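Local coordinates for protein T cell receptor gamma chain (Monodelphis domestica, PDB 7L15) that pairs with a mu chain to form the marsupial gamma mu T cell receptor, a cell-surface receptor of the immunoglobulin superfamily that probably recognises antigen, at residues G143-L148 against K199-F204; W161-D164 against P169-A172; G175-G180 against Y184-W189; Y203-E208 against E213-S218. All coordinates share one frame; numbering follows the deposited sequence.

How the interactions relate
All four contacts lie in the C-terminal, constant-type immunoglobulin domain. Interaction 1 opens first, on strand 142-152, and closes on strand 201-206 after a loop of 50 residues. It joins the two sheets of the sandwich. Interactions 2 and 3 both fall within that loop, one after the other. Interaction 2 closes the short turn after strand 158-163. Interaction 3 closes the hairpin of strands 173-180 and 183-193. Interaction 4 starts on Tyr203 and Phe204, where interaction 1 ends, and closes the last hairpin, with strand 215-219. Trp161 of interaction 2 packs on Tyr145 and Tyr203 of interaction 1, and Ser188 of interaction 3 reaches Trp161.

Interaction 1: G143-L148 against K199-F204; sequences GTYICL and KNLTYF. With NAG (2-acetamido-2-deoxy-beta-D-glucopyranose), chain C.
Two packed pairs, Tyr145 with Leu201 and Cys147 with Tyr203, make this contact. The first is a CH-pi contact. Leu201 CD1 sits over one face of the Tyr145 ring, 3.8 Å from its centroid. It is displaced toward the rim, and its closest ring atom is Tyr145 CE1 at 3.5 Å. In the second pair Cys147 CB lies over a face of the Tyr203 ring, 3.9 Å from the centroid. The sulfur comes in obliquely, with Cys147 SG 3.4 Å from Tyr203 OH. SG stands anti to the backbone N (chi1 -178°), which carries it out along the ring toward the hydroxyl. This is a Cys sulfur-aromatic contact, with a tyrosine where C1-type domains usually have their second cysteine. One water adds a polar bridge. It donates to Cys147 O at 3.1 Å and bonds to Tyr203 OH at an unusually short, doubtful distance. At the far end, Asn200 ND2 is covalently joined to C1 of the NAG. The Tyr203 ring also meets Trp161 of strand 158-163 and Phe129 of strand 126-130 edge-to-face. The contact is buried between the two sheets. Strand 142-152 pairs with 126-130 and 183-193, and strand 201-206 belongs to the facing sheet.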
loop_
_atom_site.group_PDB
_atom_site.type_symbol
_atom_site.label_atom_id
_atom_site.label_comp_id
_atom_site.label_asym_id
_atom_site.label_seq_id
_atom_site.Cartn_x
_atom_site.Cartn_y
_atom_site.Cartn_z
ATOM N N GLY B 143 23.290 8.505 6.106
ATOM C CA GLY B 143 23.104 7.545 7.171
ATOM C C GLY B 143 21.751 6.886 7.091
ATOM O O GLY B 143 20.766 7.532 6.733
ATOM N N THR B 144 21.685 5.603 7.422
ATOM C CA THR B 144 20.465 4.819 7.274
ATOM C C THR B 144 19.943 4.391 8.642
ATOM O O THR B 144 20.651 3.726 9.408
ATOM C CB THR B 144 20.701 3.594 6.390
ATOM O OG1 THR B 144 21.228 4.016 5.123
ATOM C CG2 THR B 144 19.394 2.842 6.153
ATOM N N TYR B 145 18.723 4.806 8.951
ATOM C CA TYR B 145 17.982 4.305 10.092
ATOM C C TYR B 145 17.210 3.081 9.651
ATOM O O TYR B 145 16.642 3.050 8.564
ATOM C CB TYR B 145 16.997 5.347 10.627
ATOM C CG TYR B 145 17.614 6.655 10.999
ATOM C CD1 TYR B 145 17.836 7.638 10.040
ATOM C CD2 TYR B 145 17.981 6.917 12.308
ATOM C CE1 TYR B 145 18.414 8.847 10.385
ATOM C CE2 TYR B 145 18.550 8.113 12.658
ATOM C CZ TYR B 145 18.764 9.077 11.699
ATOM O OH TYR B 145 19.339 10.271 12.075
ATOM N N ILE B 146 17.188 2.073 10.499
ATOM C CA ILE B 146 16.534 0.822 10.172
ATOM C C ILE B 146 15.602 0.479 11.319
ATOM O O ILE B 146 16.028 0.458 12.477
ATOM C CB ILE B 146 17.562 -0.304 9.954
ATOM C CG1 ILE B 146 18.518 0.053 8.812
ATOM C CG2 ILE B 146 16.852 -1.636 9.722
ATOM C CD1 ILE B 146 19.793 -0.823 8.787
ATOM N N CYS B 147 14.342 0.200 11.013
ATOM C CA CYS B 147 13.477 -0.406 12.012
ATOM C C CYS B 147 12.963 -1.749 11.518
ATOM O O CYS B 147 12.245 -1.811 10.513
ATOM C CB CYS B 147 12.296 0.477 12.396
ATOM S SG CYS B 147 11.372 -0.409 13.704
ATOM N N LEU B 148 13.293 -2.802 12.260
ATOM C CA LEU B 148 12.730 -4.132 12.065
ATOM C C LEU B 148 11.567 -4.330 13.041
ATOM O O LEU B 148 11.721 -4.142 14.251
ATOM C CB LEU B 148 13.804 -5.197 12.280
ATOM C CG LEU B 148 13.342 -6.650 12.478
ATOM C CD1 LEU B 148 12.703 -7.200 11.205
ATOM C CD2 LEU B 148 14.508 -7.521 12.884
ATOM N N LYS B 199 18.889 16.445 12.522
ATOM C CA LYS B 199 17.492 16.737 12.822
ATOM C C LYS B 199 16.830 15.572 13.558
ATOM O O LYS B 199 17.301 14.431 13.547
ATOM C CB LYS B 199 16.712 17.045 11.542
ATOM N N ASN B 200 15.713 15.884 14.201
ATOM C CA ASN B 200 14.973 14.908 14.983
ATOM C C ASN B 200 13.927 14.220 14.120
ATOM O O ASN B 200 13.249 14.858 13.312
ATOM C CB ASN B 200 14.305 15.576 16.179
ATOM C CG ASN B 200 15.290 15.961 17.244
ATOM O OD1 ASN B 200 16.423 15.472 17.266
ATOM N ND2 ASN B 200 14.870 16.837 18.146
ATOM N N LEU B 201 13.801 12.916 14.301
ATOM C CA LEU B 201 12.899 12.093 13.511
ATOM C C LEU B 201 11.894 11.404 14.422
ATOM O O LEU B 201 12.179 11.142 15.594
ATOM C CB LEU B 201 13.675 11.040 12.733
ATOM C CG LEU B 201 14.751 11.578 11.797
ATOM C CD1 LEU B 201 15.374 10.420 11.045
ATOM C CD2 LEU B 201 14.179 12.604 10.835
ATOM N N THR B 202 10.716 11.103 13.880
ATOM C CA THR B 202 9.757 10.256 14.570
ATOM C C THR B 202 9.363 9.079 13.679
ATOM O O THR B 202 9.142 9.236 12.475
ATOM C CB THR B 202 8.522 11.047 15.017
ATOM O OG1 THR B 202 8.936 12.150 15.833
ATOM C CG2 THR B 202 7.628 10.161 15.853
ATOM N N TYR B 203 9.319 7.896 14.277
ATOM C CA TYR B 203 8.941 6.662 13.608
ATOM C C TYR B 203 7.611 6.185 14.177
ATOM O O TYR B 203 7.443 6.123 15.403
ATOM C CB TYR B 203 10.027 5.597 13.796
ATOM C CG TYR B 203 9.625 4.207 13.332
ATOM C CD1 TYR B 203 9.770 3.829 12.003
ATOM C CD2 TYR B 203 9.092 3.281 14.229
ATOM C CE1 TYR B 203 9.401 2.555 11.576
ATOM C CE2 TYR B 203 8.705 2.005 13.816
ATOM C CZ TYR B 203 8.868 1.646 12.494
ATOM O OH TYR B 203 8.498 0.382 12.095
ATOM N N PHE B 204 6.673 5.845 13.293
ATOM C CA PHE B 204 5.329 5.423 13.678
ATOM C C PHE B 204 5.002 4.046 13.122
ATOM O O PHE B 204 5.387 3.715 12.000
ATOM C CB PHE B 204 4.259 6.357 13.134
ATOM C CG PHE B 204 4.406 7.771 13.548
ATOM C CD1 PHE B 204 5.088 8.667 12.753
ATOM C CD2 PHE B 204 3.815 8.225 14.714
ATOM C CE1 PHE B 204 5.198 9.999 13.131
ATOM C CE2 PHE B 204 3.922 9.555 15.091
ATOM C CZ PHE B 204 4.613 10.436 14.299
HETATM C C1 NAG C . 15.749 17.247 19.209
HETATM C C2 NAG C . 16.371 18.626 19.010
HETATM C C3 NAG C . 17.373 18.905 20.123
HETATM C C4 NAG C . 16.718 18.724 21.488
HETATM C C5 NAG C . 16.015 17.364 21.581
HETATM C C6 NAG C . 15.200 17.201 22.847
HETATM C C7 NAG C . 16.641 19.639 16.794
HETATM C C8 NAG C . 17.390 19.607 15.492
HETATM N N2 NAG C . 17.006 18.731 17.706
HETATM O O3 NAG C . 17.866 20.234 19.985
HETATM O O4 NAG C . 17.704 18.797 22.513
HETATM O O5 NAG C . 15.104 17.194 20.482
HETATM O O6 NAG C . 14.494 15.967 22.854
HETATM O O7 NAG C . 15.748 20.455 17.011
HETATM O O HOH W 1 9.423 -0.706 10.082
#

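Interaction 2: W161-D164 against P169-A172; sequences WKED and PLDA
Trp161 and Leu170 are joined by a backbone hydrogen bond, Leu170 N to Trp161 O, 2.8 Å long and nearly straight at 172°. A water makes a second link. It accepts from Trp161 N at 3.0 Å and donates to Leu170 O at 2.8 Å. The side chains fill in around these bonds. CG of Trp161 is anti to its carbonyl carbon (chi1 -53°), and this swings the indole over to Ala172. Ala172 CB approaches the indole obliquely, 3.5 Å from Trp161 CD1. The indole N-H is used by Ser188, since Trp161 NE1 is hydrogen-bonded to Ser188 OG. The Lys162 side chain starts away from the turn and runs extended until a bend at its last torsion (chi4 -42°). The bend brings Lys162 NZ to 3.3 Å from Pro169 CD, and the two side chains lie alongside each other. The ammonium group is bonded to Ser167 O, inside the same turn. Glu163 and Leu170 cross at about a right angle. One leucine methyl, Leu170 CD2, is 3.7 Å from Glu163 OE1, while CD1 lies against the backbone between Lys162 and Glu163. An inverse gamma turn centred on Asp171 then leads the chain toward strand 173-180. Such a connection between the two sheets, next to the core tryptophan of strand 158-163, belongs to the immunoglobulin C1 sandwich.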
loop_
_atom_site.group_PDB
_atom_site.type_symbol
_atom_site.label_atom_id
_atom_site.label_comp_id
_atom_site.label_asym_id
_atom_site.label_seq_id
_atom_site.Cartn_x
_atom_site.Cartn_y
_atom_site.Cartn_z
ATOM N N TRP B 161 7.913 7.302 8.596
ATOM C CA TRP B 161 8.920 8.146 9.212
ATOM C C TRP B 161 8.567 9.601 8.950
ATOM O O TRP B 161 8.225 9.962 7.824
ATOM C CB TRP B 161 10.307 7.849 8.643
ATOM C CG TRP B 161 10.698 6.399 8.696
ATOM C CD1 TRP B 161 10.154 5.370 7.972
ATOM C CD2 TRP B 161 11.725 5.821 9.505
ATOM N NE1 TRP B 161 10.776 4.184 8.294
ATOM C CE2 TRP B 161 11.746 4.434 9.229
ATOM C CE3 TRP B 161 12.633 6.340 10.442
ATOM C CZ2 TRP B 161 12.637 3.559 9.852
ATOM C CZ3 TRP B 161 13.525 5.458 11.072
ATOM C CH2 TRP B 161 13.512 4.083 10.774
ATOM N N LYS B 162 8.648 10.433 9.986
ATOM C CA LYS B 162 8.477 11.870 9.843
ATOM C C LYS B 162 9.661 12.589 10.476
ATOM O O LYS B 162 10.298 12.077 11.400
ATOM C CB LYS B 162 7.193 12.358 10.499
ATOM C CG LYS B 162 5.915 11.787 9.927
ATOM C CD LYS B 162 4.714 12.544 10.491
ATOM C CE LYS B 162 3.422 11.985 9.934
ATOM N NZ LYS B 162 3.590 11.708 8.488
ATOM N N GLU B 163 9.957 13.781 9.977
ATOM C CA GLU B 163 10.902 14.647 10.666
ATOM C C GLU B 163 10.139 15.778 11.336
ATOM O O GLU B 163 9.094 16.211 10.845
ATOM C CB GLU B 163 11.961 15.209 9.718
ATOM C CG GLU B 163 11.436 16.087 8.614
ATOM C CD GLU B 163 12.540 16.503 7.671
ATOM O OE1 GLU B 163 12.311 16.512 6.439
ATOM O OE2 GLU B 163 13.648 16.798 8.171
ATOM N N ASP B 164 10.647 16.219 12.486
ATOM C CA ASP B 164 9.984 17.285 13.227
ATOM C C ASP B 164 9.905 18.540 12.368
ATOM O O ASP B 164 10.893 18.954 11.753
ATOM C CB ASP B 164 10.729 17.574 14.532
ATOM C CG ASP B 164 10.826 16.354 15.432
ATOM O OD1 ASP B 164 10.465 15.242 14.984
ATOM O OD2 ASP B 164 11.264 16.511 16.592
ATOM N N PRO B 169 5.049 12.127 5.293
ATOM C CA PRO B 169 5.963 10.997 5.476
ATOM C C PRO B 169 7.183 11.141 4.569
ATOM O O PRO B 169 7.106 11.665 3.457
ATOM C CB PRO B 169 5.100 9.782 5.103
ATOM C CG PRO B 169 3.742 10.182 5.516
ATOM C CD PRO B 169 3.648 11.671 5.203
ATOM N N LEU B 170 8.325 10.724 5.084
ATOM C CA LEU B 170 9.554 10.744 4.310
ATOM C C LEU B 170 9.623 9.535 3.380
ATOM O O LEU B 170 8.916 8.530 3.555
ATOM C CB LEU B 170 10.757 10.772 5.244
ATOM C CG LEU B 170 10.679 11.955 6.201
ATOM C CD1 LEU B 170 11.632 11.792 7.367
ATOM C CD2 LEU B 170 10.946 13.254 5.444
ATOM N N ASP B 171 10.491 9.644 2.376
ATOM C CA ASP B 171 10.614 8.619 1.339
ATOM C C ASP B 171 11.505 7.503 1.886
ATOM O O ASP B 171 12.714 7.436 1.639
ATOM C CB ASP B 171 11.158 9.232 0.049
ATOM C CG ASP B 171 11.273 8.220 -1.095
ATOM O OD1 ASP B 171 10.276 7.538 -1.419
ATOM O OD2 ASP B 171 12.368 8.128 -1.694
ATOM N N ALA B 172 10.888 6.623 2.671
ATOM C CA ALA B 172 11.576 5.467 3.224
ATOM C C ALA B 172 11.423 4.257 2.298
ATOM O O ALA B 172 10.529 4.199 1.461
ATOM C CB ALA B 172 11.041 5.136 4.619
HETATM O O HOH W 2 7.586 7.130 5.616
#

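Interaction 3: G175-G180 against Y184-W189; sequences GPITGG and YSQVSW
This is the beta hairpin of strands 173-180 and 183-193, with Thr178 facing Ser185 as an antiparallel hydrogen-bonded pair. Thr178 N donates a hydrogen bond to Ser185 O at 2.9 Å, and Ser185 N donates one back to Thr178 O at 2.8 Å. Their hydroxyls meet on one face of the sheet through a weak bond from Ser185 OG to Thr178 OG1. Toward the start of 175-180, Gly175 N donates to Val187 O at 2.9 Å. Between these regular bonds the pairing is broken. A water there donates to Pro176 O and accepts from Val187 N. The Gln186 amide also bridges the break, with Gln186 NE2 donating to Gly175 O at 2.8 Å. CG of Gln186 is anti to the backbone N (chi1 -178°), and the extended chain carries the amide across. Near the turn, the Tyr184 ring reaches over the glycine backbone, with Gly180 N over one face, offset toward the rim and 3.5 Å from Tyr184 CE2. Ile177 CG2 packs on Tyr184 CB at 3.9 Å. Trp189 NE1 bonds to Ser188 OG of the T cell receptor mu chain. A strand outermost within this chain, interrupted midway and hairpinned to an inner one, in a sheet facing the partner chain, fits a T cell receptor constant domain.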
loop_
_atom_site.group_PDB
_atom_site.type_symbol
_atom_site.label_atom_id
_atom_site.label_comp_id
_atom_site.label_asym_id
_atom_site.label_seq_id
_atom_site.Cartn_x
_atom_site.Cartn_y
_atom_site.Cartn_z
ATOM N N GLY B 175 10.499 -3.137 3.104
ATOM C CA GLY B 175 10.558 -4.507 2.641
ATOM C C GLY B 175 9.194 -5.164 2.661
ATOM O O GLY B 175 8.215 -4.638 3.194
ATOM N N PRO B 176 9.114 -6.352 2.079
ATOM C CA PRO B 176 7.850 -7.088 2.088
ATOM C C PRO B 176 7.537 -7.568 3.497
ATOM O O PRO B 176 8.412 -7.653 4.357
ATOM C CB PRO B 176 8.133 -8.268 1.155
ATOM C CG PRO B 176 9.596 -8.594 1.453
ATOM C CD PRO B 176 10.249 -7.222 1.702
ATOM N N ILE B 177 6.273 -7.889 3.729
ATOM C CA ILE B 177 5.903 -8.551 4.973
ATOM C C ILE B 177 6.194 -10.035 4.804
ATOM O O ILE B 177 5.636 -10.688 3.922
ATOM C CB ILE B 177 4.435 -8.301 5.324
ATOM C CG1 ILE B 177 4.218 -6.795 5.512
ATOM C CG2 ILE B 177 4.063 -9.072 6.575
ATOM C CD1 ILE B 177 2.839 -6.387 5.977
ATOM N N THR B 178 7.079 -10.566 5.636
ATOM C CA THR B 178 7.570 -11.925 5.483
ATOM C C THR B 178 7.199 -12.758 6.699
ATOM O O THR B 178 7.145 -12.261 7.827
ATOM C CB THR B 178 9.084 -11.951 5.301
ATOM O OG1 THR B 178 9.712 -11.623 6.546
ATOM C CG2 THR B 178 9.504 -10.936 4.252
ATOM N N GLY B 179 6.948 -14.027 6.466
ATOM C CA GLY B 179 6.626 -14.920 7.548
ATOM C C GLY B 179 5.525 -15.854 7.138
ATOM O O GLY B 179 5.273 -16.065 5.950
ATOM N N GLY B 180 4.887 -16.426 8.147
ATOM C CA GLY B 180 3.819 -17.380 7.926
ATOM C C GLY B 180 3.293 -17.826 9.267
ATOM O O GLY B 180 3.807 -17.440 10.324
ATOM N N TYR B 184 4.767 -12.848 11.617
ATOM C CA TYR B 184 5.255 -12.110 10.463
ATOM C C TYR B 184 6.169 -10.982 10.914
ATOM O O TYR B 184 6.135 -10.551 12.067
ATOM C CB TYR B 184 4.099 -11.540 9.630
ATOM C CG TYR B 184 3.213 -12.594 8.998
ATOM C CD1 TYR B 184 2.175 -13.179 9.710
ATOM C CD2 TYR B 184 3.411 -12.992 7.678
ATOM C CE1 TYR B 184 1.360 -14.149 9.125
ATOM C CE2 TYR B 184 2.610 -13.945 7.089
ATOM C CZ TYR B 184 1.587 -14.527 7.811
ATOM O OH TYR B 184 0.800 -15.486 7.205
ATOM N N SER B 185 6.973 -10.479 9.976
ATOM C CA SER B 185 7.863 -9.369 10.276
ATOM C C SER B 185 8.014 -8.476 9.050
ATOM O O SER B 185 7.678 -8.861 7.930
ATOM C CB SER B 185 9.222 -9.883 10.751
ATOM O OG SER B 185 9.853 -10.580 9.709
ATOM N N GLN B 186 8.537 -7.272 9.271
ATOM C CA GLN B 186 8.801 -6.347 8.176
ATOM C C GLN B 186 9.875 -5.369 8.606
ATOM O O GLN B 186 9.844 -4.870 9.731
ATOM C CB GLN B 186 7.555 -5.557 7.760
ATOM C CG GLN B 186 7.814 -4.643 6.588
ATOM C CD GLN B 186 6.626 -3.769 6.241
ATOM O OE1 GLN B 186 6.065 -3.103 7.104
ATOM N NE2 GLN B 186 6.240 -3.765 4.963
ATOM N N VAL B 187 10.819 -5.090 7.711
ATOM C CA VAL B 187 11.845 -4.088 7.974
ATOM C C VAL B 187 11.574 -2.878 7.087
ATOM O O VAL B 187 11.157 -3.023 5.941
ATOM C CB VAL B 187 13.261 -4.661 7.752
ATOM C CG1 VAL B 187 13.515 -4.899 6.320
ATOM C CG2 VAL B 187 14.298 -3.726 8.293
ATOM N N SER B 188 11.769 -1.682 7.626
ATOM C CA SER B 188 11.837 -0.492 6.787
ATOM C C SER B 188 13.073 0.305 7.153
ATOM O O SER B 188 13.639 0.155 8.240
ATOM C CB SER B 188 10.609 0.405 6.928
ATOM O OG SER B 188 10.685 1.139 8.125
ATOM N N TRP B 189 13.496 1.171 6.241
ATOM C CA TRP B 189 14.724 1.901 6.512
ATOM C C TRP B 189 14.730 3.240 5.786
ATOM O O TRP B 189 14.091 3.410 4.746
ATOM C CB TRP B 189 15.951 1.064 6.144
ATOM C CG TRP B 189 16.138 0.689 4.685
ATOM C CD1 TRP B 189 16.991 1.285 3.793
ATOM C CD2 TRP B 189 15.538 -0.412 3.984
ATOM N NE1 TRP B 189 16.937 0.642 2.580
ATOM C CE2 TRP B 189 16.064 -0.409 2.670
ATOM C CE3 TRP B 189 14.609 -1.399 4.336
ATOM C CZ2 TRP B 189 15.688 -1.353 1.705
ATOM C CZ3 TRP B 189 14.232 -2.335 3.375
ATOM C CH2 TRP B 189 14.775 -2.304 2.076
HETATM O O HOH W 3 10.926 -6.656 5.236
#

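Interaction 4: Y203-E208 against E213-S218; sequences YFYQHE and EPKAFS
Tyr203 O is held by two groups of the neighbouring strand. Phe217 N donates to it at 2.7 Å, and Ala216 CA makes a CA-H...O contact at 3.2 Å. The return bond, Tyr203 N to Phe217 O, is 2.8 Å. Tyr205 and Lys215 form the next hydrogen-bonded pair, Tyr205 N to Lys215 O and Lys215 N to Tyr205 O, each 3.0 Å. Tyr205 is turned with CG between its backbone N and carbonyl carbon (chi1 63°), which lays its ring alongside Lys215. Lys215 CB sits over one face, 3.8 Å from the centroid. The lysine chain then bends at chi2 and its end leads away. The ring edge meets another aromatic group, with Tyr205 CE1 3.5 Å from Phe217 CE2, each near the other's plane. These strands, 201-206 and 215-219, form the last hairpin of the C1-type domain, and strand 158-163 flanks 201-206 on its other edge. Tyr203, Tyr205, Lys215 and Phe217 share one face of the sheet. Phe204 and Ala216 point to the opposite one, where Ala216 CB touches Phe204 CD2 at 3.6 Å. Gln206 lies beside Pro214, CG against CG, and Gln206 NE2 is hydrogen-bonded to Tyr160 OH.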
loop_
_atom_site.group_PDB
_atom_site.type_symbol
_atom_site.label_atom_id
_atom_site.label_comp_id
_atom_site.label_asym_id
_atom_site.label_seq_id
_atom_site.Cartn_x
_atom_site.Cartn_y
_atom_site.Cartn_z
ATOM N N TYR B 203 9.319 7.896 14.277
ATOM C CA TYR B 203 8.941 6.662 13.608
ATOM C C TYR B 203 7.611 6.185 14.177
ATOM O O TYR B 203 7.443 6.123 15.403
ATOM C CB TYR B 203 10.027 5.597 13.796
ATOM C CG TYR B 203 9.625 4.207 13.332
ATOM C CD1 TYR B 203 9.770 3.829 12.003
ATOM C CD2 TYR B 203 9.092 3.281 14.229
ATOM C CE1 TYR B 203 9.401 2.555 11.576
ATOM C CE2 TYR B 203 8.705 2.005 13.816
ATOM C CZ TYR B 203 8.868 1.646 12.494
ATOM O OH TYR B 203 8.498 0.382 12.095
ATOM N N PHE B 204 6.673 5.845 13.293
ATOM C CA PHE B 204 5.329 5.423 13.678
ATOM C C PHE B 204 5.002 4.046 13.122
ATOM O O PHE B 204 5.387 3.715 12.000
ATOM C CB PHE B 204 4.259 6.357 13.134
ATOM C CG PHE B 204 4.406 7.771 13.548
ATOM C CD1 PHE B 204 5.088 8.667 12.753
ATOM C CD2 PHE B 204 3.815 8.225 14.714
ATOM C CE1 PHE B 204 5.198 9.999 13.131
ATOM C CE2 PHE B 204 3.922 9.555 15.091
ATOM C CZ PHE B 204 4.613 10.436 14.299
ATOM N N TYR B 205 4.207 3.275 13.866
ATOM C CA TYR B 205 3.579 2.107 13.265
ATOM C C TYR B 205 2.190 1.874 13.847
ATOM O O TYR B 205 1.900 2.237 14.989
ATOM C CB TYR B 205 4.452 0.835 13.401
ATOM C CG TYR B 205 4.722 0.349 14.807
ATOM C CD1 TYR B 205 5.784 0.852 15.545
ATOM C CD2 TYR B 205 3.927 -0.641 15.386
ATOM C CE1 TYR B 205 6.039 0.385 16.832
ATOM C CE2 TYR B 205 4.172 -1.112 16.649
ATOM C CZ TYR B 205 5.218 -0.595 17.378
ATOM O OH TYR B 205 5.429 -1.084 18.646
ATOM N N GLN B 206 1.329 1.270 13.032
ATOM C CA GLN B 206 -0.012 0.865 13.420
ATOM C C GLN B 206 -0.175 -0.632 13.199
ATOM O O GLN B 206 0.383 -1.209 12.259
ATOM C CB GLN B 206 -1.102 1.603 12.619
ATOM C CG GLN B 206 -1.170 3.094 12.871
ATOM C CD GLN B 206 -2.021 3.800 11.834
ATOM O OE1 GLN B 206 -3.100 3.334 11.493
ATOM N NE2 GLN B 206 -1.526 4.914 11.310
ATOM N N HIS B 207 -0.968 -1.250 14.064
ATOM C CA HIS B 207 -1.192 -2.680 13.988
ATOM C C HIS B 207 -2.455 -2.996 14.759
ATOM O O HIS B 207 -2.797 -2.295 15.720
ATOM C CB HIS B 207 -0.016 -3.472 14.554
ATOM C CG HIS B 207 -0.115 -4.932 14.278
ATOM N ND1 HIS B 207 -0.775 -5.802 15.116
ATOM C CD2 HIS B 207 0.304 -5.666 13.221
ATOM C CE1 HIS B 207 -0.723 -7.021 14.608
ATOM N NE2 HIS B 207 -0.068 -6.966 13.460
ATOM N N GLU B 208 -3.138 -4.066 14.336
ATOM C CA GLU B 208 -4.435 -4.380 14.924
ATOM C C GLU B 208 -4.311 -4.695 16.414
ATOM O O GLU B 208 -5.235 -4.418 17.185
ATOM C CB GLU B 208 -5.095 -5.539 14.166
ATOM C CG GLU B 208 -6.484 -5.912 14.676
ATOM C CD GLU B 208 -7.043 -7.198 14.050
ATOM O OE1 GLU B 208 -6.548 -7.627 12.982
ATOM O OE2 GLU B 208 -7.987 -7.783 14.628
ATOM N N GLU B 213 -4.688 3.453 17.983
ATOM C CA GLU B 213 -3.652 4.460 18.226
ATOM C C GLU B 213 -2.296 3.985 17.704
ATOM O O GLU B 213 -1.861 2.872 18.036
ATOM C CB GLU B 213 -3.540 4.780 19.724
ATOM C CG GLU B 213 -4.830 4.657 20.520
ATOM C CD GLU B 213 -4.589 4.659 22.035
ATOM O OE1 GLU B 213 -4.526 5.761 22.624
ATOM O OE2 GLU B 213 -4.447 3.559 22.628
ATOM N N PRO B 214 -1.602 4.786 16.896
ATOM C CA PRO B 214 -0.216 4.457 16.534
ATOM C C PRO B 214 0.695 4.398 17.747
ATOM O O PRO B 214 0.482 5.084 18.748
ATOM C CB PRO B 214 0.196 5.609 15.610
ATOM C CG PRO B 214 -1.094 6.167 15.083
ATOM C CD PRO B 214 -2.128 5.943 16.150
ATOM N N LYS B 215 1.719 3.552 17.643
ATOM C CA LYS B 215 2.914 3.636 18.478
ATOM C C LYS B 215 3.922 4.554 17.799
ATOM O O LYS B 215 4.053 4.540 16.573
ATOM C CB LYS B 215 3.535 2.249 18.691
ATOM C CG LYS B 215 4.665 2.213 19.708
ATOM C CD LYS B 215 4.173 2.559 21.112
ATOM C CE LYS B 215 5.292 2.442 22.148
ATOM N NZ LYS B 215 5.762 1.032 22.274
ATOM N N ALA B 216 4.630 5.358 18.588
ATOM C CA ALA B 216 5.567 6.335 18.047
ATOM C C ALA B 216 6.876 6.296 18.816
ATOM O O ALA B 216 6.878 6.221 20.049
ATOM C CB ALA B 216 5.002 7.756 18.103
ATOM N N PHE B 217 7.988 6.366 18.082
ATOM C CA PHE B 217 9.314 6.452 18.676
ATOM C C PHE B 217 10.012 7.720 18.208
ATOM O O PHE B 217 9.885 8.123 17.053
ATOM C CB PHE B 217 10.162 5.218 18.335
ATOM C CG PHE B 217 9.676 3.974 19.002
ATOM C CD1 PHE B 217 10.176 3.594 20.239
ATOM C CD2 PHE B 217 8.679 3.213 18.427
ATOM C CE1 PHE B 217 9.707 2.449 20.873
ATOM C CE2 PHE B 217 8.209 2.071 19.051
ATOM C CZ PHE B 217 8.716 1.697 20.277
ATOM N N SER B 218 10.747 8.337 19.113
ATOM C CA SER B 218 11.533 9.520 18.821
ATOM C C SER B 218 12.984 9.109 18.601
ATOM O O SER B 218 13.523 8.283 19.341
ATOM C CB SER B 218 11.429 10.524 19.979
ATOM O OG SER B 218 12.504 11.448 19.959
HETATM O O HOH W 4 -2.254 1.079 15.675
#